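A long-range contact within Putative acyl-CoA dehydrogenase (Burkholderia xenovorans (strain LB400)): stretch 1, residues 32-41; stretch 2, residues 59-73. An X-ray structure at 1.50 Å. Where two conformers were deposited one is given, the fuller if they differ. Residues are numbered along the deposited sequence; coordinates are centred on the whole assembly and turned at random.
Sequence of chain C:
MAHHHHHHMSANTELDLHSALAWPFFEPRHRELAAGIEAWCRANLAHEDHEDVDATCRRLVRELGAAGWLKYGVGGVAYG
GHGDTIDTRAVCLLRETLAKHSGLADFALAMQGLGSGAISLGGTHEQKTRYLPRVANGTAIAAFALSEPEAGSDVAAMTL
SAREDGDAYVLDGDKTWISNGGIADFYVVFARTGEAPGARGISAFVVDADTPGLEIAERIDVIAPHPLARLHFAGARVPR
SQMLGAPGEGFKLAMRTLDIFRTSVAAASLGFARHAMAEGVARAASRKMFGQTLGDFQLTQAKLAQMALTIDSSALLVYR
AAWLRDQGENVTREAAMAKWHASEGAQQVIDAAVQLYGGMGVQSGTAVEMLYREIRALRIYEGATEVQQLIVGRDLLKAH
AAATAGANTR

Stretch 1 32-41: ELAAGIEAWC
Stretch 2 (59-73) RLVRELGAAGWLKYG

How are the two backbones arranged? Stretch 1 is helical throughout, phi and psi near -65° and -41°, with i to i-4 bonds such as I37 N to L33 O (2.8 Å) and W40 N to G36 O (3.0 Å). Stretch 2 opens inside a helix already under way before R59, its N-to-C direction at 138° to that of the first helix. The axes come no closer than 12.4 Å, a gap wide enough for large side chains. The helix closes in a Schellman motif: G68 takes phi 92° and psi 2°, while G68 N bonds to G65 O (3.1 Å) and W69 N to L64 O (3.0 Å). A side chain at G68 would jam against the preceding carbonyl oxygen. Beyond it, residues 69-72 return to helical angles without the regular bonds. The register is set by I37 CA to W69 CA at 7.9 Å and W40 CA to A67 CA at 8.4 Å.

What fills the space between W40 and the second helix? The CA-to-CB bond of W40 points toward stretch 2, with chi1 -176° (t) and chi2 93°, and its indole reaches across the gap. L64, chi1 -72° (m) and chi2 164° (t), lays a methyl over one face: L64 CD2 is 3.7 Å from the centroid of the six-membered ring of W40, 17° off the normal, a CH-pi contact. L60 CD2 meets the ring edge, 4.2 Å from W40 CH2. A67 adds a small bump, its CB 3.8 Å from W40 NE1, and E63 OE1 lies 4.1 Å from W40 CZ2.

How do the two tryptophans fit together? The CA-to-CB bond of W69 points toward stretch 1, and the side chain, chi1 -63° (m) and chi2 121°, turns its edge to the face of W40. The five-membered rings have centroids 5.0 Å apart and planes at 74°, and W69 NE1 comes within 3.7 Å of W40 CG. W69 CD1 and L64 CD2 share one face of W40, so that face is covered by an edge and a methyl side by side.

Where does the rest of the W69 indole lodge? It sits against the first helix where G36 leaves a hollow: W69 CZ2 is 3.6 Å from G36 C and 3.7 Å from I37 N. An ideal CB on G36 would lie only 3.1 Å from W69 CH2, a tight fit. I37, chi1 -175° (t) and chi2 64° (p), sets CD1 3.7 Å from the centroid of the W69 five-membered ring, just 1° off its normal, so the methyl meets the pi face squarely.

What closes the contact beyond W69? L33 does, with chi1 173° (t) and chi2 143°, between wells. L33 CG lies 4.0 Å from W69 CZ3, and L33 CD1 rests over one face of Y72 (chi1 -69°, m; chi2 -84°), 3.7 Å from the centroid of the Y72 ring and 19° off the normal. No hydrogen bond crosses between the stretches; the 432 Å² they bury is held by shape, methyls and aromatic rings.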

# COMPACT_ATOMS: atom_id res chain seq x y z
N GLU C 32 -30.60 -21.63 -2.11
CA GLU C 32 -31.80 -21.46 -2.91
C GLU C 32 -32.15 -19.98 -3.07
O GLU C 32 -32.56 -19.55 -4.15
CB GLU C 32 -32.95 -22.25 -2.29
CG GLU C 32 -32.74 -23.74 -2.47
CD GLU C 32 -33.58 -24.57 -1.54
OE1 GLU C 32 -34.41 -24.00 -0.81
OE2 GLU C 32 -33.39 -25.80 -1.55
N LEU C 33 -31.98 -19.20 -2.00
CA LEU C 33 -32.26 -17.77 -2.09
C LEU C 33 -31.32 -17.10 -3.08
O LEU C 33 -31.75 -16.25 -3.88
CB LEU C 33 -32.14 -17.12 -0.71
CG LEU C 33 -32.23 -15.59 -0.66
CD1 LEU C 33 -32.98 -15.13 0.58
CD2 LEU C 33 -30.84 -14.92 -0.70
N ALA C 34 -30.04 -17.47 -3.03
CA ALA C 34 -29.07 -16.89 -3.96
C ALA C 34 -29.46 -17.16 -5.40
O ALA C 34 -29.34 -16.28 -6.27
CB ALA C 34 -27.67 -17.44 -3.68
N ALA C 35 -29.92 -18.38 -5.69
CA ALA C 35 -30.35 -18.68 -7.05
C ALA C 35 -31.60 -17.90 -7.41
O ALA C 35 -31.74 -17.41 -8.54
CB ALA C 35 -30.59 -20.19 -7.20
N GLY C 36 -32.52 -17.76 -6.45
CA GLY C 36 -33.76 -17.05 -6.73
C GLY C 36 -33.55 -15.58 -7.01
O GLY C 36 -34.13 -15.03 -7.95
N ILE C 37 -32.72 -14.91 -6.20
CA ILE C 37 -32.53 -13.49 -6.45
C ILE C 37 -31.71 -13.27 -7.72
O ILE C 37 -31.95 -12.31 -8.46
CB ILE C 37 -31.92 -12.78 -5.21
CG1 ILE C 37 -31.86 -11.27 -5.44
CG2 ILE C 37 -30.56 -13.34 -4.84
CD1 ILE C 37 -33.21 -10.61 -5.60
N GLU C 38 -30.77 -14.18 -8.03
CA GLU C 38 -30.05 -14.07 -9.30
C GLU C 38 -31.00 -14.18 -10.49
O GLU C 38 -30.90 -13.41 -11.45
CB GLU C 38 -28.96 -15.14 -9.39
CG GLU C 38 -28.26 -15.22 -10.75
CD GLU C 38 -27.52 -13.94 -11.16
OE1 GLU C 38 -27.19 -13.12 -10.29
OE2 GLU C 38 -27.26 -13.77 -12.38
N ALA C 39 -31.93 -15.15 -10.45
CA ALA C 39 -32.89 -15.28 -11.53
C ALA C 39 -33.78 -14.04 -11.63
O ALA C 39 -34.11 -13.60 -12.74
CB ALA C 39 -33.74 -16.53 -11.33
N TRP C 40 -34.18 -13.48 -10.49
CA TRP C 40 -34.97 -12.25 -10.52
C TRP C 40 -34.19 -11.13 -11.20
O TRP C 40 -34.73 -10.40 -12.04
CB TRP C 40 -35.39 -11.85 -9.10
CG TRP C 40 -36.29 -10.62 -9.09
CD1 TRP C 40 -37.66 -10.61 -9.11
CD2 TRP C 40 -35.89 -9.24 -9.11
NE1 TRP C 40 -38.13 -9.31 -9.13
CE2 TRP C 40 -37.06 -8.46 -9.13
CE3 TRP C 40 -34.65 -8.60 -9.10
CZ2 TRP C 40 -37.03 -7.06 -9.15
CZ3 TRP C 40 -34.61 -7.21 -9.12
CH2 TRP C 40 -35.80 -6.46 -9.15
N CYS C 41 -32.90 -11.00 -10.87
CA CYS C 41 -32.07 -9.97 -11.50
C CYS C 41 -31.96 -10.16 -13.00
O CYS C 41 -32.06 -9.19 -13.77
CB CYS C 41 -30.68 -9.98 -10.87
SG CYS C 41 -30.64 -9.33 -9.21
N ARG C 59 -40.49 2.08 -8.60
CA ARG C 59 -40.82 0.86 -9.34
C ARG C 59 -40.09 -0.34 -8.76
O ARG C 59 -40.69 -1.41 -8.59
CB ARG C 59 -40.48 1.06 -10.82
CG ARG C 59 -40.75 -0.12 -11.71
CD ARG C 59 -40.65 0.28 -13.19
NE ARG C 59 -39.29 0.68 -13.58
CZ ARG C 59 -38.90 1.93 -13.82
NH1 ARG C 59 -39.76 2.94 -13.72
NH2 ARG C 59 -37.65 2.18 -14.18
N LEU C 60 -38.81 -0.17 -8.42
CA LEU C 60 -38.03 -1.27 -7.88
C LEU C 60 -38.57 -1.73 -6.53
O LEU C 60 -38.64 -2.94 -6.27
CB LEU C 60 -36.56 -0.86 -7.77
CG LEU C 60 -35.80 -0.84 -9.10
CD1 LEU C 60 -34.49 -0.09 -8.93
CD2 LEU C 60 -35.54 -2.27 -9.59
N VAL C 61 -38.96 -0.79 -5.67
CA VAL C 61 -39.52 -1.17 -4.37
C VAL C 61 -40.79 -1.98 -4.56
O VAL C 61 -40.99 -3.02 -3.92
CB VAL C 61 -39.77 0.08 -3.49
CG1 VAL C 61 -40.58 -0.29 -2.25
CG2 VAL C 61 -38.44 0.72 -3.08
N ARG C 62 -41.67 -1.52 -5.46
CA ARG C 62 -42.90 -2.27 -5.72
C ARG C 62 -42.61 -3.66 -6.26
O ARG C 62 -43.23 -4.65 -5.83
CB ARG C 62 -43.80 -1.49 -6.68
CG ARG C 62 -44.25 -0.14 -6.15
CD ARG C 62 -45.31 0.49 -7.05
NE ARG C 62 -44.82 0.76 -8.40
CZ ARG C 62 -44.50 1.96 -8.86
NH1 ARG C 62 -44.63 3.03 -8.08
NH2 ARG C 62 -44.06 2.11 -10.11
N GLU C 63 -41.67 -3.77 -7.21
CA GLU C 63 -41.37 -5.06 -7.84
C GLU C 63 -40.69 -6.01 -6.86
O GLU C 63 -41.04 -7.19 -6.79
CB GLU C 63 -40.49 -4.85 -9.06
CG GLU C 63 -41.15 -4.11 -10.21
CD GLU C 63 -40.19 -3.87 -11.36
OE1 GLU C 63 -38.97 -4.11 -11.18
OE2 GLU C 63 -40.65 -3.42 -12.43
N LEU C 64 -39.68 -5.52 -6.14
CA LEU C 64 -39.03 -6.35 -5.14
C LEU C 64 -40.02 -6.78 -4.07
O LEU C 64 -39.98 -7.93 -3.60
CB LEU C 64 -37.86 -5.59 -4.51
CG LEU C 64 -36.63 -5.39 -5.40
CD1 LEU C 64 -35.73 -4.33 -4.81
CD2 LEU C 64 -35.86 -6.69 -5.58
N GLY C 65 -40.92 -5.88 -3.69
CA GLY C 65 -41.93 -6.22 -2.70
C GLY C 65 -42.85 -7.32 -3.18
O GLY C 65 -43.10 -8.30 -2.46
N ALA C 66 -43.36 -7.19 -4.41
CA ALA C 66 -44.28 -8.18 -4.95
C ALA C 66 -43.62 -9.55 -5.09
O ALA C 66 -44.29 -10.58 -4.96
CB ALA C 66 -44.83 -7.72 -6.30
N ALA C 67 -42.31 -9.57 -5.34
CA ALA C 67 -41.58 -10.83 -5.50
C ALA C 67 -41.17 -11.46 -4.18
O ALA C 67 -40.63 -12.57 -4.19
CB ALA C 67 -40.34 -10.60 -6.37
N GLY C 68 -41.42 -10.79 -3.05
CA GLY C 68 -41.11 -11.34 -1.75
C GLY C 68 -39.74 -11.00 -1.20
O GLY C 68 -39.41 -11.44 -0.09
N TRP C 69 -38.94 -10.21 -1.92
CA TRP C 69 -37.56 -10.03 -1.49
C TRP C 69 -37.40 -9.03 -0.36
O TRP C 69 -36.36 -9.04 0.31
CB TRP C 69 -36.69 -9.62 -2.69
CG TRP C 69 -36.66 -10.70 -3.74
CD1 TRP C 69 -37.06 -10.59 -5.04
CD2 TRP C 69 -36.24 -12.07 -3.56
NE1 TRP C 69 -36.90 -11.80 -5.68
CE2 TRP C 69 -36.40 -12.72 -4.80
CE3 TRP C 69 -35.73 -12.80 -2.48
CZ2 TRP C 69 -36.08 -14.07 -4.99
CZ3 TRP C 69 -35.41 -14.14 -2.66
CH2 TRP C 69 -35.60 -14.76 -3.91
N LEU C 70 -38.40 -8.17 -0.11
CA LEU C 70 -38.30 -7.21 0.98
C LEU C 70 -38.67 -7.80 2.33
O LEU C 70 -38.47 -7.15 3.36
CB LEU C 70 -39.18 -5.99 0.69
CG LEU C 70 -38.89 -5.28 -0.64
CD1 LEU C 70 -39.80 -4.08 -0.81
CD2 LEU C 70 -37.41 -4.86 -0.75
N LYS C 71 -39.18 -9.03 2.37
CA LYS C 71 -39.53 -9.65 3.64
C LYS C 71 -38.31 -9.97 4.48
O LYS C 71 -38.43 -10.07 5.71
CB LYS C 71 -40.32 -10.94 3.39
CG LYS C 71 -41.61 -10.73 2.59
CD LYS C 71 -42.39 -12.03 2.37
CE LYS C 71 -42.73 -12.74 3.67
NZ LYS C 71 -43.55 -13.97 3.43
N TYR C 72 -37.14 -10.12 3.87
CA TYR C 72 -35.96 -10.55 4.62
C TYR C 72 -35.39 -9.44 5.49
O TYR C 72 -34.70 -9.74 6.47
CB TYR C 72 -34.89 -11.08 3.66
CG TYR C 72 -35.33 -12.39 3.06
CD1 TYR C 72 -35.13 -13.58 3.73
CD2 TYR C 72 -35.99 -12.42 1.83
CE1 TYR C 72 -35.54 -14.79 3.20
CE2 TYR C 72 -36.43 -13.63 1.30
CZ TYR C 72 -36.20 -14.80 1.99
OH TYR C 72 -36.62 -16.00 1.47
N GLY C 73 -35.67 -8.18 5.18
CA GLY C 73 -35.15 -7.07 5.95
C GLY C 73 -36.04 -6.61 7.08
O GLY C 73 -35.69 -5.66 7.77